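Side-chain contacts in Sec-alkylsulfatase (Pseudomonas sp., PDB 4AXH), which hydrolyses (R)-secondary-alkyl sulfates with strict inversion of configuration, releasing (S)-alcohols and sulfate in a zinc-dependent, enantioselective reaction: residues Met316-Leu319 / Leu320-Arg323; Tyr417-Leu420 / Ser421-Leu424; Val327-Ala330 / Lys331-Ala334; Met225-Arg228 / Gly229-Ser233. All coordinates share one frame; numbering follows the deposited sequence.

Contact 1: Met316-Leu319 / Leu320-Arg323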
loop_
_atom_site.group_PDB
_atom_site.type_symbol
_atom_site.label_atom_id
_atom_site.label_comp_id
_atom_site.label_asym_id
_atom_site.label_seq_id
_atom_site.Cartn_x
_atom_site.Cartn_y
_atom_site.Cartn_z
ATOM N N MET A 316 18.227 -7.033 6.492
ATOM C CA MET A 316 17.086 -6.141 6.345
ATOM C C MET A 316 15.964 -6.983 5.767
ATOM O O MET A 316 16.222 -7.780 4.864
ATOM C CB MET A 316 17.418 -4.975 5.392
ATOM C CG MET A 316 16.321 -3.929 5.361
ATOM S SD MET A 316 16.632 -2.543 4.267
ATOM C CE MET A 316 17.345 -1.317 5.400
ATOM N N HIS A 317 14.746 -6.877 6.316
ATOM C CA HIS A 317 13.617 -7.655 5.779
ATOM C C HIS A 317 12.881 -6.810 4.732
ATOM O O HIS A 317 13.279 -5.658 4.462
ATOM C CB HIS A 317 12.679 -8.117 6.909
ATOM C CG HIS A 317 12.020 -9.455 6.714
ATOM N ND1 HIS A 317 11.484 -9.842 5.477
ATOM C CD2 HIS A 317 11.766 -10.428 7.624
ATOM C CE1 HIS A 317 10.939 -11.034 5.673
ATOM N NE2 HIS A 317 11.076 -11.434 6.947
ATOM N N ASN A 318 11.834 -7.367 4.116
ATOM C CA ASN A 318 11.108 -6.631 3.083
ATOM C C ASN A 318 9.933 -5.844 3.618
ATOM O O ASN A 318 9.191 -6.347 4.458
ATOM C CB ASN A 318 10.586 -7.593 2.020
ATOM C CG ASN A 318 11.627 -8.133 1.077
ATOM O OD1 ASN A 318 12.300 -7.390 0.300
ATOM N ND2 ASN A 318 11.695 -9.456 1.037
ATOM N N LEU A 319 9.722 -4.642 3.082
ATOM C CA LEU A 319 8.520 -3.863 3.355
ATOM C C LEU A 319 7.553 -4.181 2.190
ATOM O O LEU A 319 6.335 -4.079 2.337
ATOM C CB LEU A 319 8.802 -2.347 3.481
ATOM C CG LEU A 319 9.571 -1.957 4.721
ATOM C CD1 LEU A 319 9.954 -0.495 4.687
ATOM C CD2 LEU A 319 8.812 -2.331 6.006
ATOM N N LEU A 320 8.127 -4.599 1.042
ATOM C CA LEU A 320 7.454 -5.020 -0.186
ATOM C C LEU A 320 8.195 -6.217 -0.766
ATOM O O LEU A 320 9.216 -6.027 -1.446
ATOM C CB LEU A 320 7.344 -3.868 -1.244
ATOM C CG LEU A 320 6.518 -4.186 -2.506
ATOM C CD1 LEU A 320 5.037 -4.111 -2.221
ATOM C CD2 LEU A 320 6.846 -3.249 -3.638
ATOM N N THR A 321 7.684 -7.441 -0.516
ATOM C CA THR A 321 8.299 -8.660 -1.046
ATOM C C THR A 321 8.326 -8.701 -2.596
ATOM O O THR A 321 7.384 -8.234 -3.243
ATOM C CB THR A 321 7.932 -9.942 -0.264
ATOM O OG1 THR A 321 8.170 -11.088 -1.068
ATOM C CG2 THR A 321 6.536 -9.970 0.223
ATOM N N PRO A 322 9.468 -9.123 -3.210
ATOM C CA PRO A 322 9.587 -9.097 -4.689
ATOM C C PRO A 322 8.629 -9.993 -5.504
ATOM O O PRO A 322 8.447 -9.768 -6.713
ATOM C CB PRO A 322 11.053 -9.460 -4.928
ATOM C CG PRO A 322 11.719 -9.257 -3.635
ATOM C CD PRO A 322 10.723 -9.598 -2.604
ATOM N N ARG A 323 8.020 -11.001 -4.859
ATOM C CA ARG A 323 7.035 -11.878 -5.506
ATOM C C ARG A 323 5.700 -11.147 -5.715
ATOM O O ARG A 323 4.854 -11.617 -6.472
ATOM C CB ARG A 323 6.809 -13.146 -4.658
ATOM C CG ARG A 323 6.208 -12.911 -3.264
ATOM C CD ARG A 323 6.234 -14.186 -2.468
ATOM N NE ARG A 323 4.878 -14.703 -2.204
ATOM C CZ ARG A 323 4.364 -15.824 -2.715
ATOM N NH1 ARG A 323 5.087 -16.580 -3.535
ATOM N NH2 ARG A 323 3.134 -16.212 -2.388
HETATM O O HOH W 1 5.483 -7.133 1.221
#
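Between Asn318 and Thr321 the backbone runs extended, bends at Leu319 (phi -95°, psi -24°) and is extended again at Leu320, which brings the side chain of Asn318 back over residues that follow the bend. Its amide then meets Thr321 and Pro322, crossing each side chain at about a right angle. The nitrogen does most of the touching: Asn318 ND2 lies 3.8 Å from Pro322 CD, on the proline ring, and 4.0 Å from Thr321 CB. With CG of Asn318 beside its own backbone N and anti to the carbonyl carbon (chi1 -74°), the amide lies over the residues that the bend folds beneath it, while OD1 faces the same CD from 4.0 Å. Leu319 and Leu320 direct their chains away from the bend, Leu319 toward helices 362-388 and 420-431 and Leu320 onto Phe434 of the second subunit.

Two polar links steady the loop. Asn318 N donates to His317 ND1 at 2.8 Å, approaching almost in the imidazole plane, so the ring is tied to the peptide just after it. A water accepts from Thr321 N at 2.8 Å and gives a weak bond to Leu319 O, spanning the bend. Asn318 also rests on Tyr417, another sulfate-binding residue, and the His317 ring meets that tyrosine with the planes nearly perpendicular.

All six residues from Asn318 to Arg323 bind sulfate. The chemistry implies an amide that meets its neighbours in this loop through van der Waals contacts, among N-H groups whose partners around the bend probably keep the sulfate-binding residues in a set shape.

Contact 2: Tyr417-Leu420 / Ser421-Leu424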
loop_
_atom_site.group_PDB
_atom_site.type_symbol
_atom_site.label_atom_id
_atom_site.label_comp_id
_atom_site.label_asym_id
_atom_site.label_seq_id
_atom_site.Cartn_x
_atom_site.Cartn_y
_atom_site.Cartn_z
ATOM N N TYR A 417 18.173 -9.495 2.134
ATOM C CA TYR A 417 16.842 -10.010 1.826
ATOM C C TYR A 417 16.037 -8.857 1.335
ATOM O O TYR A 417 15.772 -8.763 0.138
ATOM C CB TYR A 417 16.208 -10.636 3.081
ATOM C CG TYR A 417 15.094 -11.604 2.767
ATOM C CD1 TYR A 417 15.366 -12.862 2.249
ATOM C CD2 TYR A 417 13.764 -11.283 3.045
ATOM C CE1 TYR A 417 14.344 -13.765 1.965
ATOM C CE2 TYR A 417 12.737 -12.177 2.770
ATOM C CZ TYR A 417 13.027 -13.414 2.210
ATOM O OH TYR A 417 12.024 -14.313 1.911
ATOM N N GLY A 418 15.725 -7.936 2.234
ATOM C CA GLY A 418 15.082 -6.678 1.876
ATOM C C GLY A 418 16.120 -5.766 1.243
ATOM O O GLY A 418 17.333 -5.965 1.412
ATOM N N ALA A 419 15.681 -4.772 0.494
ATOM C CA ALA A 419 16.644 -3.854 -0.068
ATOM C C ALA A 419 16.326 -2.439 0.409
ATOM O O ALA A 419 15.147 -2.089 0.548
ATOM C CB ALA A 419 16.636 -3.946 -1.564
ATOM N N LEU A 420 17.374 -1.653 0.740
ATOM C CA LEU A 420 17.207 -0.285 1.231
ATOM C C LEU A 420 16.530 0.588 0.180
ATOM O O LEU A 420 15.576 1.301 0.499
ATOM C CB LEU A 420 18.547 0.301 1.739
ATOM C CG LEU A 420 18.689 1.834 1.890
ATOM C CD1 LEU A 420 17.931 2.366 3.071
ATOM C CD2 LEU A 420 20.141 2.207 2.002
ATOM N N SER A 421 16.949 0.460 -1.077
ATOM C CA SER A 421 16.343 1.186 -2.202
ATOM C C SER A 421 14.844 0.815 -2.358
ATOM O O SER A 421 13.989 1.704 -2.342
ATOM C CB SER A 421 17.115 0.882 -3.479
ATOM O OG SER A 421 17.138 -0.518 -3.715
ATOM N N THR A 422 14.537 -0.510 -2.442
ATOM C CA THR A 422 13.187 -1.063 -2.587
ATOM C C THR A 422 12.274 -0.592 -1.460
ATOM O O THR A 422 11.166 -0.117 -1.741
ATOM C CB THR A 422 13.276 -2.588 -2.646
ATOM O OG1 THR A 422 14.223 -2.956 -3.646
ATOM C CG2 THR A 422 11.920 -3.266 -2.856
ATOM N N ASN A 423 12.750 -0.720 -0.190
ATOM C CA ASN A 423 12.024 -0.343 1.014
ATOM C C ASN A 423 11.744 1.129 1.097
ATOM O O ASN A 423 10.651 1.485 1.525
ATOM C CB ASN A 423 12.723 -0.854 2.262
ATOM C CG ASN A 423 12.545 -2.343 2.477
ATOM O OD1 ASN A 423 11.654 -3.003 1.887
ATOM N ND2 ASN A 423 13.393 -2.907 3.339
ATOM N N LEU A 424 12.697 1.988 0.684
ATOM C CA LEU A 424 12.459 3.449 0.657
ATOM C C LEU A 424 11.361 3.768 -0.374
ATOM O O LEU A 424 10.432 4.518 -0.075
ATOM C CB LEU A 424 13.739 4.255 0.342
ATOM C CG LEU A 424 14.853 4.232 1.384
ATOM C CD1 LEU A 424 16.111 4.715 0.789
ATOM C CD2 LEU A 424 14.509 5.049 2.634
#
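Ala419 O receives the N-H of Asn423 at 2.9 Å, the first bond of helix 420-431 and a nearly straight one (163° at the hydrogen). Leu424 N repeats the pattern on Leu420 O at 3.0 Å, so the loop passes into regular helical geometry at once. Ala419 holds the N-cap position; as alanine it brings a methyl group and no side-chain acceptor. That methyl instead lies against Thr422, with Ala419 CB 3.3 Å from OG1. The threonine sets this up by keeping OG1 beside its own backbone N (chi1 -52°), on the side facing the cap.

One turn along, Leu420 and Leu424 lie side by side and point the same way. Their CD1 methyls meet at 3.7 Å, and the pair packs on Leu379 of helix 362-388 and on Val400 of helix 393-400. Trp517 of helix 515-529 covers Ala419, Ser421 and Thr422.

Asn423 uses its amide away from the helix. OD1 accepts from Leu319 N and ND2 donates to His317 O, two bonds to the loop after strand 305-307, whose Asn318 the sulfate-binding Tyr417 touches.

The chemistry implies a division of labour: the main chain closes the first turn, the leucines join it to helices 362-388 and 393-400, and the asparagine amide, with both ends engaged, probably fixes the course of the neighbouring loop.

Contact 3: Val327-Ala330 / Lys331-Ala334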
loop_
_atom_site.group_PDB
_atom_site.type_symbol
_atom_site.label_atom_id
_atom_site.label_comp_id
_atom_site.label_asym_id
_atom_site.label_seq_id
_atom_site.Cartn_x
_atom_site.Cartn_y
_atom_site.Cartn_z
ATOM N N VAL A 327 2.112 -3.716 0.969
ATOM C CA VAL A 327 3.170 -3.069 1.753
ATOM C C VAL A 327 2.975 -3.282 3.240
ATOM O O VAL A 327 1.841 -3.327 3.709
ATOM C CB VAL A 327 3.341 -1.561 1.477
ATOM C CG1 VAL A 327 4.497 -1.285 0.544
ATOM C CG2 VAL A 327 2.060 -0.911 0.982
ATOM N N ARG A 328 4.083 -3.366 3.975
ATOM C CA ARG A 328 4.111 -3.517 5.426
ATOM C C ARG A 328 4.338 -2.154 6.086
ATOM O O ARG A 328 4.744 -1.201 5.415
ATOM C CB ARG A 328 5.196 -4.525 5.837
ATOM C CG ARG A 328 4.814 -5.908 5.471
ATOM C CD ARG A 328 6.021 -6.726 5.233
ATOM N NE ARG A 328 5.689 -8.160 5.142
ATOM C CZ ARG A 328 6.550 -9.101 4.750
ATOM N NH1 ARG A 328 7.806 -8.772 4.417
ATOM N NH2 ARG A 328 6.160 -10.377 4.670
ATOM N N ASP A 329 4.012 -2.051 7.381
ATOM C CA ASP A 329 4.173 -0.813 8.145
ATOM C C ASP A 329 5.458 -0.883 8.996
ATOM O O ASP A 329 5.482 -1.513 10.088
ATOM C CB ASP A 329 2.929 -0.543 9.025
ATOM C CG ASP A 329 2.941 0.768 9.790
ATOM O OD1 ASP A 329 3.885 1.585 9.572
ATOM O OD2 ASP A 329 1.996 0.995 10.589
ATOM N N ALA A 330 6.505 -0.164 8.502
ATOM C CA ALA A 330 7.815 -0.029 9.167
ATOM C C ALA A 330 7.673 0.642 10.525
ATOM O O ALA A 330 8.373 0.241 11.461
ATOM C CB ALA A 330 8.797 0.740 8.286
ATOM N N LYS A 331 6.728 1.615 10.651
ATOM C CA LYS A 331 6.452 2.316 11.915
ATOM C C LYS A 331 5.977 1.335 13.004
ATOM O O LYS A 331 6.488 1.361 14.122
ATOM C CB LYS A 331 5.462 3.493 11.696
ATOM C CG LYS A 331 4.778 4.036 12.953
ATOM C CD LYS A 331 5.058 5.522 13.211
ATOM C CE LYS A 331 6.226 5.760 14.158
ATOM N NZ LYS A 331 7.551 5.623 13.486
ATOM N N ALA A 332 5.044 0.445 12.648
ATOM C CA ALA A 332 4.517 -0.541 13.595
ATOM C C ALA A 332 5.578 -1.592 13.941
ATOM O O ALA A 332 5.722 -1.995 15.107
ATOM C CB ALA A 332 3.254 -1.193 13.027
ATOM N N TRP A 333 6.331 -2.004 12.915
ATOM C CA TRP A 333 7.434 -2.950 13.045
ATOM C C TRP A 333 8.479 -2.430 14.074
ATOM O O TRP A 333 8.759 -3.135 15.043
ATOM C CB TRP A 333 8.090 -3.157 11.666
ATOM C CG TRP A 333 8.796 -4.465 11.474
ATOM C CD1 TRP A 333 9.519 -5.175 12.403
ATOM C CD2 TRP A 333 8.953 -5.149 10.229
ATOM N NE1 TRP A 333 10.114 -6.263 11.810
ATOM C CE2 TRP A 333 9.778 -6.277 10.475
ATOM C CE3 TRP A 333 8.463 -4.919 8.915
ATOM C CZ2 TRP A 333 10.092 -7.200 9.463
ATOM C CZ3 TRP A 333 8.829 -5.793 7.909
ATOM C CH2 TRP A 333 9.593 -6.944 8.193
ATOM N N ALA A 334 8.986 -1.177 13.897
ATOM C CA ALA A 334 9.939 -0.570 14.827
ATOM C C ALA A 334 9.381 -0.484 16.259
ATOM O O ALA A 334 10.112 -0.779 17.212
ATOM C CB ALA A 334 10.390 0.797 14.332
#
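A helix N-cap is the motif here: Asp329 precedes helix 330-344 and turns its carboxylate back on the first turn. With CG opposite the backbone N (chi1 -176°), the group comes round to the first-turn amides, where OD1 accepts from Lys331 N at 3.0 Å and from Ala332 N at 3.5 Å. Both bonds are weak, the former strongly bent (126° at the hydrogen). OD2 lies on the methyl of Ala332, 3.5 Å from its CB. A negative carboxylate would probably be favoured here by the positive end of the helix dipole. The main chain takes over directly, as Trp333 N bonds to Asp329 O at 3.0 Å and Ala334 N to Ala330 O at 2.9 Å.

Arg328, just before the cap, extends its chain past the indole; its CD is 4.0 Å from Trp333 CZ3, and the guanidinium stands almost perpendicular to the ring. Its NH1 bonds to Asn318 O, which probably helps position the guanidinium of this sulfate-binding residue.

Trp333 NE1 is held by Asn311 O, and its ring stacks on Tyr376 of helix 362-388, where Ala330 and Ala334 also pack. Val327 packs on helix 420-431, so this part of the chain touches both helices.

Contact 4: Met225-Arg228 / Gly229-Ser233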
loop_
_atom_site.group_PDB
_atom_site.type_symbol
_atom_site.label_atom_id
_atom_site.label_comp_id
_atom_site.label_asym_id
_atom_site.label_seq_id
_atom_site.Cartn_x
_atom_site.Cartn_y
_atom_site.Cartn_z
ATOM N N MET A 225 1.808 -14.140 -8.036
ATOM C CA MET A 225 2.686 -14.237 -6.876
ATOM C C MET A 225 3.632 -15.453 -7.029
ATOM O O MET A 225 4.850 -15.309 -6.902
ATOM C CB MET A 225 1.783 -14.434 -5.667
ATOM C CG MET A 225 2.174 -13.698 -4.454
ATOM S SD MET A 225 0.550 -13.196 -3.777
ATOM C CE MET A 225 0.644 -11.541 -3.873
ATOM N N ALA A 226 3.073 -16.631 -7.347
ATOM C CA ALA A 226 3.799 -17.898 -7.514
ATOM C C ALA A 226 4.844 -17.882 -8.614
ATOM O O ALA A 226 5.903 -18.499 -8.470
ATOM C CB ALA A 226 2.830 -19.060 -7.732
ATOM N N ARG A 227 4.540 -17.208 -9.713
ATOM C CA ARG A 227 5.422 -17.100 -10.865
ATOM C C ARG A 227 6.504 -16.031 -10.621
ATOM O O ARG A 227 7.671 -16.256 -10.942
ATOM C CB ARG A 227 4.566 -16.839 -12.128
ATOM C CG ARG A 227 5.305 -16.449 -13.379
ATOM C CD ARG A 227 6.334 -17.439 -13.858
ATOM N NE ARG A 227 7.022 -16.867 -15.010
ATOM C CZ ARG A 227 8.293 -17.077 -15.311
ATOM N NH1 ARG A 227 9.035 -17.880 -14.563
ATOM N NH2 ARG A 227 8.829 -16.503 -16.377
ATOM N N ARG A 228 6.116 -14.877 -10.040
ATOM C CA ARG A 228 7.045 -13.804 -9.672
ATOM C C ARG A 228 8.013 -14.313 -8.572
ATOM O O ARG A 228 9.169 -13.893 -8.535
ATOM C CB ARG A 228 6.269 -12.583 -9.154
ATOM C CG ARG A 228 5.731 -11.607 -10.219
ATOM C CD ARG A 228 4.768 -10.580 -9.605
ATOM N NE ARG A 228 5.453 -9.702 -8.648
ATOM C CZ ARG A 228 5.741 -8.422 -8.865
ATOM N NH1 ARG A 228 5.343 -7.822 -9.979
ATOM N NH2 ARG A 228 6.399 -7.721 -7.951
ATOM N N GLY A 229 7.519 -15.218 -7.714
ATOM C CA GLY A 229 8.274 -15.844 -6.640
ATOM C C GLY A 229 9.422 -16.704 -7.145
ATOM O O GLY A 229 10.378 -16.964 -6.404
ATOM N N GLN A 230 9.357 -17.135 -8.424
ATOM C CA GLN A 230 10.412 -17.950 -9.058
ATOM C C GLN A 230 11.695 -17.152 -9.249
ATOM O O GLN A 230 12.815 -17.671 -9.136
ATOM C CB GLN A 230 9.902 -18.534 -10.393
ATOM C CG GLN A 230 8.988 -19.738 -10.159
ATOM C CD GLN A 230 8.138 -20.126 -11.332
ATOM O OE1 GLN A 230 8.390 -19.748 -12.475
ATOM N NE2 GLN A 230 7.091 -20.894 -11.064
ATOM N N TYR A 231 11.505 -15.855 -9.492
ATOM C CA TYR A 231 12.593 -14.890 -9.606
ATOM C C TYR A 231 13.214 -14.657 -8.218
ATOM O O TYR A 231 14.429 -14.691 -8.090
ATOM C CB TYR A 231 12.089 -13.588 -10.264
ATOM C CG TYR A 231 12.118 -13.637 -11.778
ATOM C CD1 TYR A 231 11.273 -14.490 -12.486
ATOM C CD2 TYR A 231 12.970 -12.810 -12.506
ATOM C CE1 TYR A 231 11.302 -14.542 -13.883
ATOM C CE2 TYR A 231 12.991 -12.835 -13.904
ATOM C CZ TYR A 231 12.159 -13.706 -14.586
ATOM O OH TYR A 231 12.204 -13.749 -15.949
ATOM N N GLN A 232 12.378 -14.519 -7.182
ATOM C CA GLN A 232 12.805 -14.301 -5.806
ATOM C C GLN A 232 13.655 -15.452 -5.256
ATOM O O GLN A 232 14.656 -15.204 -4.555
ATOM C CB GLN A 232 11.560 -14.066 -4.934
ATOM C CG GLN A 232 11.835 -13.325 -3.630
ATOM C CD GLN A 232 10.587 -13.225 -2.812
ATOM O OE1 GLN A 232 9.572 -12.696 -3.261
ATOM N NE2 GLN A 232 10.638 -13.698 -1.594
ATOM N N SER A 233 13.263 -16.697 -5.613
ATOM C CA SER A 233 13.827 -17.991 -5.184
ATOM C C SER A 233 15.141 -18.445 -5.835
ATOM O O SER A 233 15.951 -19.167 -5.184
ATOM C CB SER A 233 12.806 -19.099 -5.446
ATOM O OG SER A 233 11.553 -18.810 -4.851
#
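Arg227 and Gln230 cross at about a right angle on helix 222-233, an i to i+3 pair near the kink where the helix changes its hydrogen-bond pattern. Arg227 NH1 donates to Gln230 OE1 at 2.9 Å; the oxygen sits in the guanidinium plane, at its edge, while the amide plane is turned 56° from it. A bend at chi2 (58°) carries the arginine forward along the helix to this oxygen.

Tyr231 comes over one face of the same guanidinium with the edge of its ring, the planes 70° apart and CE1 4.0 Å from Arg227 NH2. Glu527 joins the two, forming a salt bridge with NH2 and a hydrogen bond with Tyr231 OH, while Arg227 NE is bonded to Phe656 O. Arg228 NH1 bonds to Tyr435 O of the second subunit, and its NE weakly to Arg323 O. The sulfate-binding Gln232 gives its OE1 weakly to Arg323 N.

At the kink, Gln230 N and Tyr231 N turn to the oxygens three residues back, Arg227 O and Arg228 O, each from above the carbonyl plane. Beyond it, Gly229 O takes two donors from opposite faces of its plane, Ser233 N at 3.0 Å and Ser233 OG at 2.7 Å.

In the fold
From the N terminus, contact 4 comes first, on helix 222-233; contact 1 follows in the loop after strand 305-307, contact 3 where that loop enters helix 330-344, and contact 2 at the start of helix 420-431. Each closes locally, a bend or helical turn, before the next opens, so none nests or crosses. In space contact 1 is the hub: it touches the other three, its centre about 7 Å from that of contact 2 and about 12 Å from those of contacts 3 and 4. Contact 3 touches neither contact 2 nor contact 4. Together they join the metallo-beta-lactamase family region to the dimerisation region around the sulfate site, and each of the four packs against the second subunit.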